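Local atomic coordinates of hemoglobin chain d1 (Lumbricus terrestris, PDB entry 1X9F), a protein that probably carries oxygen bound at a heme iron, as a globin subunit of the earthworm's multi-chain hemoglobin. Residues D[7-12]-D[125-130]; D[32-37]-D[112-117]; D[75-80]-D[133-138]. All coordinates share one frame; numbering follows the deposited sequence.

Overall arrangement
Three contacts join different elements of one all-helical globin fold. Interaction 1 joins helix 4-18 to helix 125-139, interaction 2 brings helix 21-38 against helix 101-119, and interaction 3 sets the loop between helices 57-75 and 80-95 on helix 125-139. Interactions 1 and 3, centred about 11 Å apart, share the last helix and are linked by the K11-D78 salt bridge. Along the chain interaction 2 falls between the halves of interaction 1, and interaction 3 alternates with both. Interaction 2 is centred about 17 Å from interaction 1, which it touches, and about 21 Å from interaction 3. Helices distant in sequence are thereby packed together, interaction 3 beside the heme and W32 lining the carbon monoxide pocket.

Interaction 1: D[7-12]-D[125-130]; sequences SLKVKL and FGAWHD
V10 lays its two methyl groups against the indole of W128, and this pair carries most of the contact between 7-12 and 125-130. The CG1 methyl of V10 sits over the face of the six-membered ring, 3.8 Å from its centroid and only 7° off the normal, a well-aligned CH-pi contact. That position follows from CG1 being anti to the backbone N (chi1 166°), which leaves CG2 beside that nitrogen and directed at the base of the tryptophan. There CG2 of V10 comes within 3.8 Å of CA of W128, and it also meets CB of A127 at 4.2 Å. With CG anti to the carbonyl carbon (chi1 -84°), the W128 ring extends outward from its helix to the 7-12 helix, and CZ2 of W128 lies 3.6 Å from O of V10. Its NE1 is satisfied by Q13, while L112, L115 and I74 also pack on the indole.

K9 adds the start of its aliphatic chain, CB lying 4.3 Å from CB of A127, and sends its NZ on to a salt bridge with D124. The axes of the two segments come within 8.7 Å and cross at nearly a right angle, a closeness that the small A127 probably helps to allow. This buried crossing of the first and last helices corresponds to the A-H packing of the globin fold.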
ATOM      1  N   SER D   7      24.790  15.489   9.600  1.00 33.42           N
ATOM      2  CA  SER D   7      23.724  16.274  10.214  1.00 32.62           C
ATOM      3  C   SER D   7      22.750  16.764   9.155  1.00 31.87           C
ATOM      4  O   SER D   7      21.539  16.807   9.380  1.00 33.16           O
ATOM      5  CB  SER D   7      24.304  17.460  10.987  1.00 33.76           C
ATOM      6  OG  SER D   7      24.888  18.406  10.108  1.00 38.16           O
ATOM      7  N   LEU D   8      23.303  17.119   8.002  1.00 29.49           N
ATOM      8  CA  LEU D   8      22.521  17.542   6.863  1.00 27.61           C
ATOM      9  C   LEU D   8      21.621  16.398   6.395  1.00 25.93           C
ATOM     10  O   LEU D   8      20.420  16.592   6.163  1.00 24.95           O
ATOM     11  CB  LEU D   8      23.457  18.017   5.748  1.00 30.03           C
ATOM     12  CG  LEU D   8      22.870  18.848   4.610  1.00 35.55           C
ATOM     13  CD1 LEU D   8      22.553  17.978   3.408  1.00 42.62           C
ATOM     14  CD2 LEU D   8      21.650  19.685   5.020  1.00 41.51           C
ATOM     15  N   LYS D   9      22.207  15.207   6.291  1.00 23.97           N
ATOM     16  CA  LYS D   9      21.491  14.006   5.878  1.00 23.28           C
ATOM     17  C   LYS D   9      20.352  13.704   6.828  1.00 23.75           C
ATOM     18  O   LYS D   9      19.234  13.410   6.404  1.00 23.32           O
ATOM     19  CB  LYS D   9      22.444  12.810   5.854  1.00 24.19           C
ATOM     20  CG  LYS D   9      21.864  11.564   5.213  1.00 21.35           C
ATOM     21  CD  LYS D   9      21.486  11.845   3.763  1.00 24.37           C
ATOM     22  CE  LYS D   9      21.758  10.637   2.874  1.00 26.21           C
ATOM     23  NZ  LYS D   9      23.201  10.256   2.862  1.00 20.44           N
ATOM     24  N   VAL D  10      20.656  13.768   8.120  1.00 23.88           N
ATOM     25  CA  VAL D  10      19.668  13.495   9.142  1.00 22.48           C
ATOM     26  C   VAL D  10      18.560  14.527   9.052  1.00 23.76           C
ATOM     27  O   VAL D  10      17.383  14.165   9.071  1.00 24.62           O
ATOM     28  CB  VAL D  10      20.292  13.472  10.544  1.00 20.96           C
ATOM     29  CG1 VAL D  10      19.213  13.537  11.626  1.00 19.83           C
ATOM     30  CG2 VAL D  10      21.124  12.209  10.713  1.00 22.28           C
ATOM     31  N   LYS D  11      18.924  15.800   8.922  1.00 24.54           N
ATOM     32  CA  LYS D  11      17.911  16.848   8.787  1.00 25.90           C
ATOM     33  C   LYS D  11      16.936  16.549   7.638  1.00 24.46           C
ATOM     34  O   LYS D  11      15.719  16.612   7.818  1.00 25.00           O
ATOM     35  CB  LYS D  11      18.554  18.226   8.584  1.00 24.09           C
ATOM     36  CG  LYS D  11      19.332  18.744   9.812  1.00 23.53           C
ATOM     37  CD  LYS D  11      19.947  20.103   9.428  1.00 32.82           C
ATOM     38  CE  LYS D  11      20.828  20.656  10.537  1.00 30.30           C
ATOM     39  NZ  LYS D  11      20.024  21.196  11.668  1.00 33.95           N
ATOM     40  N   LEU D  12      17.486  16.219   6.469  1.00 23.59           N
ATOM     41  CA  LEU D  12      16.703  15.941   5.264  1.00 22.82           C
ATOM     42  C   LEU D  12      15.792  14.731   5.408  1.00 23.56           C
ATOM     43  O   LEU D  12      14.598  14.796   5.090  1.00 21.34           O
ATOM     44  CB  LEU D  12      17.644  15.729   4.077  1.00 21.25           C
ATOM     45  CG  LEU D  12      17.955  16.909   3.150  1.00 24.72           C
ATOM     46  CD1 LEU D  12      17.866  18.287   3.834  1.00 31.94           C
ATOM     47  CD2 LEU D  12      19.322  16.701   2.504  1.00 32.06           C
ATOM     48  N   PHE D 125      21.695   5.027   8.142  1.00 24.63           N
ATOM     49  CA  PHE D 125      21.907   4.446   9.451  1.00 21.60           C
ATOM     50  C   PHE D 125      23.157   5.002  10.144  1.00 24.21           C
ATOM     51  O   PHE D 125      23.091   5.397  11.309  1.00 23.50           O
ATOM     52  CB  PHE D 125      21.989   2.923   9.296  1.00 21.29           C
ATOM     53  CG  PHE D 125      22.124   2.190  10.592  1.00 23.08           C
ATOM     54  CD1 PHE D 125      23.383   1.833  11.074  1.00 22.61           C
ATOM     55  CD2 PHE D 125      20.998   1.857  11.340  1.00 20.69           C
ATOM     56  CE1 PHE D 125      23.522   1.158  12.284  1.00 20.55           C
ATOM     57  CE2 PHE D 125      21.124   1.179  12.550  1.00 19.76           C
ATOM     58  CZ  PHE D 125      22.391   0.829  13.026  1.00 20.77           C
ATOM     59  N   GLY D 126      24.279   5.031   9.424  1.00 24.11           N
ATOM     60  CA  GLY D 126      25.529   5.583   9.943  1.00 20.48           C
ATOM     61  C   GLY D 126      25.352   7.003  10.449  1.00 24.28           C
ATOM     62  O   GLY D 126      25.671   7.304  11.602  1.00 24.50           O
ATOM     63  N   ALA D 127      24.822   7.868   9.585  1.00 24.79           N
ATOM     64  CA  ALA D 127      24.612   9.272   9.929  1.00 25.47           C
ATOM     65  C   ALA D 127      23.658   9.399  11.106  1.00 25.29           C
ATOM     66  O   ALA D 127      23.964  10.093  12.072  1.00 25.22           O
ATOM     67  CB  ALA D 127      24.097  10.053   8.729  1.00 23.79           C
ATOM     68  N   TRP D 128      22.516   8.718  11.034  1.00 29.49           N
ATOM     69  CA  TRP D 128      21.547   8.747  12.127  1.00 31.05           C
ATOM     70  C   TRP D 128      22.159   8.321  13.427  1.00 32.66           C
ATOM     71  O   TRP D 128      22.080   9.046  14.422  1.00 33.49           O
ATOM     72  CB  TRP D 128      20.338   7.877  11.829  1.00 27.41           C
ATOM     73  CG  TRP D 128      19.395   8.612  11.029  1.00 26.02           C
ATOM     74  CD1 TRP D 128      19.376   8.685   9.677  1.00 26.10           C
ATOM     75  CD2 TRP D 128      18.349   9.467  11.500  1.00 24.47           C
ATOM     76  NE1 TRP D 128      18.357   9.507   9.263  1.00 30.87           N
ATOM     77  CE2 TRP D 128      17.713  10.005  10.365  1.00 25.41           C
ATOM     78  CE3 TRP D 128      17.868   9.822  12.768  1.00 21.61           C
ATOM     79  CZ2 TRP D 128      16.621  10.874  10.453  1.00 24.27           C
ATOM     80  CZ3 TRP D 128      16.783  10.697  12.856  1.00 20.76           C
ATOM     81  CH2 TRP D 128      16.173  11.209  11.704  1.00 18.95           C
ATOM     82  N   HIS D 129      22.787   7.153  13.408  1.00 35.37           N
ATOM     83  CA  HIS D 129      23.359   6.590  14.607  1.00 38.89           C
ATOM     84  C   HIS D 129      24.357   7.515  15.278  1.00 38.63           C
ATOM     85  O   HIS D 129      24.297   7.716  16.486  1.00 39.11           O
ATOM     86  CB  HIS D 129      24.019   5.261  14.313  1.00 42.43           C
ATOM     87  CG  HIS D 129      24.211   4.429  15.531  1.00 47.75           C
ATOM     88  ND1 HIS D 129      23.198   3.666  16.067  1.00 48.14           N
ATOM     89  CD2 HIS D 129      25.277   4.276  16.349  1.00 56.47           C
ATOM     90  CE1 HIS D 129      23.639   3.058  17.153  1.00 54.49           C
ATOM     91  NE2 HIS D 129      24.898   3.410  17.346  1.00 57.93           N
ATOM     92  N   ASP D 130      25.282   8.060  14.496  1.00 39.57           N
ATOM     93  CA  ASP D 130      26.226   9.027  15.024  1.00 41.65           C
ATOM     94  C   ASP D 130      25.451  10.180  15.634  1.00 43.49           C
ATOM     95  O   ASP D 130      25.584  10.474  16.827  1.00 44.30           O
ATOM     96  CB  ASP D 130      27.136   9.555  13.913  1.00 42.78           C
ATOM     97  CG  ASP D 130      28.127   8.520  13.422  1.00 45.34           C
ATOM     98  OD1 ASP D 130      28.824   8.793  12.423  1.00 46.98           O
ATOM     99  OD2 ASP D 130      28.287   7.407  13.969  1.00 52.97           O
TER

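Interaction 2: D[32-37]-D[112-117]; sequences WRDIID and LHVLGD. With CMO (carbon monoxide), chain U.
D34 and V114 run past one another, pointing opposite ways, where helix 21-38 faces helix 101-119, and the contact is small. Followed outward, the aspartate closes on its neighbour step by step. CB of D34 points toward the other helix but is still 4.9 Å from CG1 of V114. CG is carried on with its bond anti to the carbonyl carbon (chi1 -82°), and the carboxylate then puts one oxygen forward: OD2 of D34 touches CG1 of V114 at 3.7 Å, while OD1 lies farther from the valine. The same OD2 has ND1 of H113 4.4 Å away, too far for a bond, although a protonated imidazole there would probably favour the carboxylate.

H113 also packs on D37 of a second copy of this protein, and D117 forms a salt bridge with R33 of that copy. R33 repeats the bond with D117 of a third copy, so the surroundings of this contact take part in the subunit interfaces.

Two residues earlier and on another side of helix 21-38, W32 reaches the ligand pocket. I35 CD1 lies 3.9 Å above its ring plane, offset toward the rim, and the far end of the indole approaches the bound carbon monoxide obliquely, CZ2 of W32 being 3.0 Å from the ligand O. H62 hydrogen-bonds the ligand, and F46 and F59 meet the indole edge-to-face. With an alanine here, the carbon monoxide would probably lose one wall of its pocket, and F46 and F59 would be left without their aromatic partner. The helix pair matches the B-G packing of globins, with W32 lining the distal ligand pocket.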
ATOM      1  N   TRP D  32       6.253   4.229  19.955  1.00 25.14           N
ATOM      2  CA  TRP D  32       6.058   3.853  21.363  1.00 26.35           C
ATOM      3  C   TRP D  32       5.494   2.470  21.566  1.00 27.24           C
ATOM      4  O   TRP D  32       5.794   1.822  22.567  1.00 25.04           O
ATOM      5  CB  TRP D  32       5.225   4.884  22.121  1.00 26.16           C
ATOM      6  CG  TRP D  32       6.035   6.060  22.357  1.00 23.05           C
ATOM      7  CD1 TRP D  32       5.948   7.243  21.705  1.00 22.53           C
ATOM      8  CD2 TRP D  32       7.136   6.169  23.256  1.00 25.70           C
ATOM      9  NE1 TRP D  32       6.918   8.105  22.157  1.00 25.25           N
ATOM     10  CE2 TRP D  32       7.662   7.466  23.113  1.00 23.05           C
ATOM     11  CE3 TRP D  32       7.731   5.301  24.186  1.00 27.77           C
ATOM     12  CZ2 TRP D  32       8.742   7.916  23.857  1.00 25.17           C
ATOM     13  CZ3 TRP D  32       8.810   5.752  24.928  1.00 22.02           C
ATOM     14  CH2 TRP D  32       9.300   7.049  24.762  1.00 26.63           C
ATOM     15  N   ARG D  33       4.682   2.011  20.623  1.00 28.88           N
ATOM     16  CA  ARG D  33       4.139   0.674  20.737  1.00 29.76           C
ATOM     17  C   ARG D  33       5.248  -0.361  20.641  1.00 32.23           C
ATOM     18  O   ARG D  33       5.279  -1.310  21.424  1.00 32.64           O
ATOM     19  CB  ARG D  33       3.086   0.401  19.683  1.00 29.66           C
ATOM     20  CG  ARG D  33       2.322  -0.856  20.007  1.00 32.31           C
ATOM     21  CD  ARG D  33       1.267  -1.197  19.018  1.00 39.33           C
ATOM     22  NE  ARG D  33       1.839  -1.490  17.710  1.00 42.68           N
ATOM     23  CZ  ARG D  33       1.125  -1.868  16.661  1.00 49.40           C
ATOM     24  NH1 ARG D  33      -0.193  -2.003  16.759  1.00 50.73           N
ATOM     25  NH2 ARG D  33       1.727  -2.116  15.505  1.00 46.44           N
ATOM     26  N   ASP D  34       6.156  -0.163  19.684  1.00 33.06           N
ATOM     27  CA  ASP D  34       7.332  -1.014  19.519  1.00 33.25           C
ATOM     28  C   ASP D  34       8.172  -1.044  20.788  1.00 32.86           C
ATOM     29  O   ASP D  34       8.504  -2.117  21.293  1.00 34.23           O
ATOM     30  CB  ASP D  34       8.191  -0.518  18.352  1.00 34.82           C
ATOM     31  CG  ASP D  34       7.689  -0.991  16.994  1.00 38.47           C
ATOM     32  OD1 ASP D  34       6.567  -1.542  16.901  1.00 40.49           O
ATOM     33  OD2 ASP D  34       8.361  -0.845  15.949  1.00 44.32           O
ATOM     34  N   ILE D  35       8.504   0.145  21.290  1.00 32.97           N
ATOM     35  CA  ILE D  35       9.303   0.311  22.499  1.00 33.12           C
ATOM     36  C   ILE D  35       8.670  -0.409  23.689  1.00 35.36           C
ATOM     37  O   ILE D  35       9.294  -1.287  24.294  1.00 36.59           O
ATOM     38  CB  ILE D  35       9.505   1.818  22.797  1.00 32.54           C
ATOM     39  CG1 ILE D  35      10.467   2.436  21.777  1.00 30.10           C
ATOM     40  CG2 ILE D  35      10.015   2.036  24.219  1.00 30.77           C
ATOM     41  CD1 ILE D  35      10.655   3.942  21.908  1.00 33.48           C
ATOM     42  N   ILE D  36       7.428  -0.053  24.004  1.00 35.67           N
ATOM     43  CA  ILE D  36       6.728  -0.626  25.157  1.00 37.67           C
ATOM     44  C   ILE D  36       6.419  -2.120  24.997  1.00 39.67           C
ATOM     45  O   ILE D  36       6.283  -2.841  25.992  1.00 37.79           O
ATOM     46  CB  ILE D  36       5.448   0.189  25.461  1.00 37.48           C
ATOM     47  CG1 ILE D  36       5.822   1.593  25.952  1.00 34.18           C
ATOM     48  CG2 ILE D  36       4.553  -0.533  26.474  1.00 34.05           C
ATOM     49  CD1 ILE D  36       4.721   2.628  25.788  1.00 34.28           C
ATOM     50  N   ASP D  37       6.307  -2.580  23.753  1.00 42.82           N
ATOM     51  CA  ASP D  37       6.150  -4.001  23.470  1.00 45.01           C
ATOM     52  C   ASP D  37       7.410  -4.733  23.897  1.00 46.32           C
ATOM     53  O   ASP D  37       7.349  -5.783  24.538  1.00 46.39           O
ATOM     54  CB  ASP D  37       5.943  -4.219  21.977  1.00 45.27           C
ATOM     55  CG  ASP D  37       4.714  -5.032  21.685  1.00 55.28           C
ATOM     56  OD1 ASP D  37       4.839  -6.265  21.520  1.00 65.28           O
ATOM     57  OD2 ASP D  37       3.573  -4.529  21.610  1.00 58.11           O
ATOM     58  N   LEU D 112      15.458   4.116  15.155  1.00 24.09           N
ATOM     59  CA  LEU D 112      16.178   3.738  13.937  1.00 26.18           C
ATOM     60  C   LEU D 112      15.442   2.682  13.114  1.00 26.45           C
ATOM     61  O   LEU D 112      15.440   2.735  11.879  1.00 26.90           O
ATOM     62  CB  LEU D 112      17.601   3.277  14.261  1.00 27.92           C
ATOM     63  CG  LEU D 112      18.561   4.339  14.808  1.00 29.25           C
ATOM     64  CD1 LEU D 112      19.980   3.788  14.844  1.00 31.36           C
ATOM     65  CD2 LEU D 112      18.533   5.619  13.987  1.00 27.58           C
ATOM     66  N   HIS D 113      14.801   1.746  13.807  1.00 27.79           N
ATOM     67  CA  HIS D 113      14.043   0.672  13.180  1.00 27.74           C
ATOM     68  C   HIS D 113      12.791   1.199  12.469  1.00 29.24           C
ATOM     69  O   HIS D 113      12.536   0.844  11.312  1.00 29.18           O
ATOM     70  CB  HIS D 113      13.681  -0.371  14.237  1.00 28.40           C
ATOM     71  CG  HIS D 113      13.080  -1.619  13.676  1.00 31.07           C
ATOM     72  ND1 HIS D 113      11.778  -1.680  13.231  1.00 36.84           N
ATOM     73  CD2 HIS D 113      13.598  -2.857  13.499  1.00 32.29           C
ATOM     74  CE1 HIS D 113      11.522  -2.900  12.795  1.00 36.80           C
ATOM     75  NE2 HIS D 113      12.610  -3.633  12.946  1.00 35.58           N
ATOM     76  N   VAL D 114      12.020   2.046  13.152  1.00 29.32           N
ATOM     77  CA  VAL D 114      10.845   2.666  12.536  1.00 29.55           C
ATOM     78  C   VAL D 114      11.253   3.617  11.405  1.00 29.12           C
ATOM     79  O   VAL D 114      10.581   3.668  10.372  1.00 31.14           O
ATOM     80  CB  VAL D 114       9.888   3.365  13.559  1.00 30.66           C
ATOM     81  CG1 VAL D 114       9.473   2.393  14.673  1.00 30.76           C
ATOM     82  CG2 VAL D 114      10.499   4.625  14.156  1.00 35.29           C
ATOM     83  N   LEU D 115      12.350   4.352  11.594  1.00 27.99           N
ATOM     84  CA  LEU D 115      12.854   5.240  10.547  1.00 28.04           C
ATOM     85  C   LEU D 115      13.233   4.437   9.306  1.00 28.47           C
ATOM     86  O   LEU D 115      12.916   4.832   8.177  1.00 24.02           O
ATOM     87  CB  LEU D 115      14.040   6.071  11.040  1.00 27.71           C
ATOM     88  CG  LEU D 115      13.703   7.312  11.872  1.00 25.96           C
ATOM     89  CD1 LEU D 115      14.951   7.836  12.534  1.00 26.67           C
ATOM     90  CD2 LEU D 115      13.055   8.401  11.034  1.00 23.67           C
ATOM     91  N   GLY D 116      13.889   3.300   9.536  1.00 29.61           N
ATOM     92  CA  GLY D 116      14.240   2.348   8.484  1.00 32.02           C
ATOM     93  C   GLY D 116      13.059   1.933   7.625  1.00 34.55           C
ATOM     94  O   GLY D 116      13.171   1.881   6.400  1.00 36.05           O
ATOM     95  N   ASP D 117      11.926   1.643   8.263  1.00 36.04           N
ATOM     96  CA  ASP D 117      10.709   1.281   7.538  1.00 38.43           C
ATOM     97  C   ASP D 117      10.226   2.413   6.658  1.00 36.97           C
ATOM     98  O   ASP D 117       9.843   2.191   5.513  1.00 40.30           O
ATOM     99  CB  ASP D 117       9.587   0.906   8.504  1.00 41.24           C
ATOM    100  CG  ASP D 117       9.851  -0.389   9.226  1.00 46.06           C
ATOM    101  OD1 ASP D 117      10.320  -1.350   8.580  1.00 50.58           O
ATOM    102  OD2 ASP D 117       9.613  -0.547  10.440  1.00 50.31           O
TER
HETATM  103  C   CMO U1164       9.456  10.862  25.882  1.00 32.24           C
HETATM  104  O   CMO U1164       8.703   9.795  26.163  1.00 37.11           O

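Interaction 3: D[75-80]-D[133-138]; sequences SMLDTP and DQIIDG
L77 packs on I135 at the point where the corner between helices 57-75 and 80-95, the EF corner of the globin fold, rests on the last helix, 125-139. L77 gives the largest share of the buried surface. Although its CB leaves the backbone obliquely to the helix, the end of the side chain bends in, and CD1 of L77 comes to 3.6 Å from CD1 of I135. The isoleucine meets it with the arm built on CG1, which is placed anti to the carbonyl carbon (chi1 -65°), and CG1 of I135 is 3.9 Å from CD1 of L77. The side chains stand roughly perpendicular, and of the two leucine methyls it is CD1 that bears on the end of the isoleucine arm. L77 also touches S7 and V10 of helix 4-18, which wedges it between the first and last helices.

Q134 flanks this apolar pair. Its chain is extended (chi1 169°), bringing NE2 of Q134 to 4.2 Å from CD1 of L77, and it packs on L83 of helix 80-95 as well. The contact lies near the heme: the I135 side chain is about 5 Å from it at nearest atoms, and its neighbour I136 touches the heme directly.

The loop that presents L77 is a type I turn from M76 to T79, just ahead of the helix that begins at P80. Two donors of T79 both approach O of M76 from one side of the carbonyl plane: the backbone N of T79 at 2.9 Å, and OG1 of T79 at 3.3 Å, tilted 33° from that plane.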
ATOM      1  N   SER D  75      17.159  19.725  14.517  1.00 19.52           N
ATOM      2  CA  SER D  75      17.339  20.996  13.824  1.00 21.69           C
ATOM      3  C   SER D  75      18.444  21.869  14.444  1.00 21.63           C
ATOM      4  O   SER D  75      18.816  22.895  13.871  1.00 19.92           O
ATOM      5  CB  SER D  75      16.012  21.754  13.707  1.00 21.72           C
ATOM      6  OG  SER D  75      15.623  22.314  14.953  1.00 33.25           O
ATOM      7  N   MET D  76      18.967  21.446  15.599  1.00 22.64           N
ATOM      8  CA  MET D  76      20.076  22.135  16.274  1.00 22.46           C
ATOM      9  C   MET D  76      21.414  21.417  16.109  1.00 23.79           C
ATOM     10  O   MET D  76      22.423  21.849  16.674  1.00 22.63           O
ATOM     11  CB  MET D  76      19.783  22.304  17.768  1.00 22.44           C
ATOM     12  CG  MET D  76      18.764  23.375  18.082  1.00 20.48           C
ATOM     13  SD  MET D  76      18.471  23.507  19.846  1.00 18.19           S
ATOM     14  CE  MET D  76      17.258  24.823  19.867  1.00 15.87           C
ATOM     15  N   LEU D  77      21.429  20.329  15.341  1.00 25.33           N
ATOM     16  CA  LEU D  77      22.657  19.555  15.131  1.00 26.46           C
ATOM     17  C   LEU D  77      23.859  20.399  14.674  1.00 28.12           C
ATOM     18  O   LEU D  77      25.005  20.042  14.946  1.00 30.07           O
ATOM     19  CB  LEU D  77      22.407  18.396  14.155  1.00 24.29           C
ATOM     20  CG  LEU D  77      22.216  16.940  14.625  1.00 23.93           C
ATOM     21  CD1 LEU D  77      22.033  16.775  16.134  1.00 23.28           C
ATOM     22  CD2 LEU D  77      21.068  16.283  13.855  1.00 22.39           C
ATOM     23  N   ASP D  78      23.592  21.519  14.003  1.00 28.18           N
ATOM     24  CA  ASP D  78      24.648  22.398  13.479  1.00 30.84           C
ATOM     25  C   ASP D  78      24.927  23.659  14.320  1.00 29.66           C
ATOM     26  O   ASP D  78      25.745  24.501  13.927  1.00 28.75           O
ATOM     27  CB  ASP D  78      24.254  22.837  12.077  1.00 31.37           C
ATOM     28  CG  ASP D  78      22.928  23.578  12.062  1.00 37.13           C
ATOM     29  OD1 ASP D  78      22.868  24.663  11.449  1.00 46.01           O
ATOM     30  OD2 ASP D  78      21.901  23.164  12.649  1.00 33.07           O
ATOM     31  N   THR D  79      24.240  23.819  15.448  1.00 30.42           N
ATOM     32  CA  THR D  79      24.469  24.969  16.324  1.00 29.07           C
ATOM     33  C   THR D  79      24.819  24.464  17.723  1.00 28.30           C
ATOM     34  O   THR D  79      23.921  24.303  18.549  1.00 27.96           O
ATOM     35  CB  THR D  79      23.214  25.878  16.384  1.00 29.15           C
ATOM     36  OG1 THR D  79      22.055  25.081  16.672  1.00 32.50           O
ATOM     37  CG2 THR D  79      22.898  26.476  15.013  1.00 26.68           C
ATOM     38  N   PRO D  80      26.101  24.203  18.005  1.00 31.38           N
ATOM     39  CA  PRO D  80      26.477  23.577  19.285  1.00 31.25           C
ATOM     40  C   PRO D  80      26.007  24.346  20.533  1.00 30.49           C
ATOM     41  O   PRO D  80      25.575  23.719  21.508  1.00 30.27           O
ATOM     42  CB  PRO D  80      28.009  23.500  19.212  1.00 29.09           C
ATOM     43  CG  PRO D  80      28.389  24.506  18.171  1.00 33.93           C
ATOM     44  CD  PRO D  80      27.279  24.477  17.159  1.00 31.49           C
ATOM     45  N   ASP D 133      22.727   9.698  18.562  1.00 35.57           N
ATOM     46  CA  ASP D 133      23.490   9.182  19.698  1.00 35.36           C
ATOM     47  C   ASP D 133      23.944  10.307  20.605  1.00 33.19           C
ATOM     48  O   ASP D 133      23.746  10.259  21.820  1.00 33.15           O
ATOM     49  CB  ASP D 133      24.728   8.454  19.201  1.00 36.71           C
ATOM     50  CG  ASP D 133      24.913   7.116  19.856  1.00 42.35           C
ATOM     51  OD1 ASP D 133      25.541   6.242  19.216  1.00 52.28           O
ATOM     52  OD2 ASP D 133      24.473   6.830  20.991  1.00 46.84           O
ATOM     53  N   GLN D 134      24.553  11.321  19.996  1.00 32.88           N
ATOM     54  CA  GLN D 134      24.960  12.525  20.699  1.00 33.56           C
ATOM     55  C   GLN D 134      23.778  13.172  21.424  1.00 33.90           C
ATOM     56  O   GLN D 134      23.921  13.621  22.565  1.00 35.68           O
ATOM     57  CB  GLN D 134      25.600  13.514  19.720  1.00 34.49           C
ATOM     58  CG  GLN D 134      25.812  14.912  20.293  1.00 37.05           C
ATOM     59  CD  GLN D 134      26.071  15.965  19.231  1.00 39.32           C
ATOM     60  OE1 GLN D 134      26.616  17.028  19.535  1.00 35.25           O
ATOM     61  NE2 GLN D 134      25.685  15.682  17.988  1.00 35.00           N
ATOM     62  N   ILE D 135      22.618  13.214  20.762  1.00 32.77           N
ATOM     63  CA  ILE D 135      21.402  13.759  21.370  1.00 30.94           C
ATOM     64  C   ILE D 135      20.987  12.910  22.563  1.00 30.67           C
ATOM     65  O   ILE D 135      20.773  13.438  23.654  1.00 31.01           O
ATOM     66  CB  ILE D 135      20.243  13.865  20.344  1.00 30.09           C
ATOM     67  CG1 ILE D 135      20.589  14.874  19.248  1.00 23.59           C
ATOM     68  CG2 ILE D 135      18.941  14.277  21.042  1.00 28.24           C
ATOM     69  CD1 ILE D 135      19.668  14.775  18.033  1.00 33.39           C
ATOM     70  N   ILE D 136      20.882  11.601  22.356  1.00 31.85           N
ATOM     71  CA  ILE D 136      20.580  10.690  23.449  1.00 34.16           C
ATOM     72  C   ILE D 136      21.530  10.875  24.635  1.00 35.05           C
ATOM     73  O   ILE D 136      21.075  10.908  25.777  1.00 36.69           O
ATOM     74  CB  ILE D 136      20.531   9.226  22.953  1.00 36.98           C
ATOM     75  CG1 ILE D 136      19.083   8.762  22.809  1.00 34.57           C
ATOM     76  CG2 ILE D 136      21.216   8.273  23.916  1.00 42.06           C
ATOM     77  CD1 ILE D 136      18.406   9.249  21.565  1.00 38.67           C
ATOM     78  N   ASP D 137      22.830  11.023  24.368  1.00 34.13           N
ATOM     79  CA  ASP D 137      23.822  11.169  25.445  1.00 35.90           C
ATOM     80  C   ASP D 137      23.621  12.427  26.277  1.00 36.09           C
ATOM     81  O   ASP D 137      23.919  12.433  27.475  1.00 35.69           O
ATOM     82  CB  ASP D 137      25.258  11.170  24.890  1.00 37.00           C
ATOM     83  CG  ASP D 137      25.685   9.803  24.363  1.00 43.19           C
ATOM     84  OD1 ASP D 137      25.240   8.759  24.901  1.00 45.59           O
ATOM     85  OD2 ASP D 137      26.480   9.672  23.406  1.00 46.07           O
ATOM     86  N   GLY D 138      23.131  13.491  25.646  1.00 35.07           N
ATOM     87  CA  GLY D 138      22.905  14.757  26.342  1.00 35.18           C
ATOM     88  C   GLY D 138      21.719  14.729  27.289  1.00 36.84           C
ATOM     89  O   GLY D 138      21.604  15.582  28.176  1.00 36.27           O
TER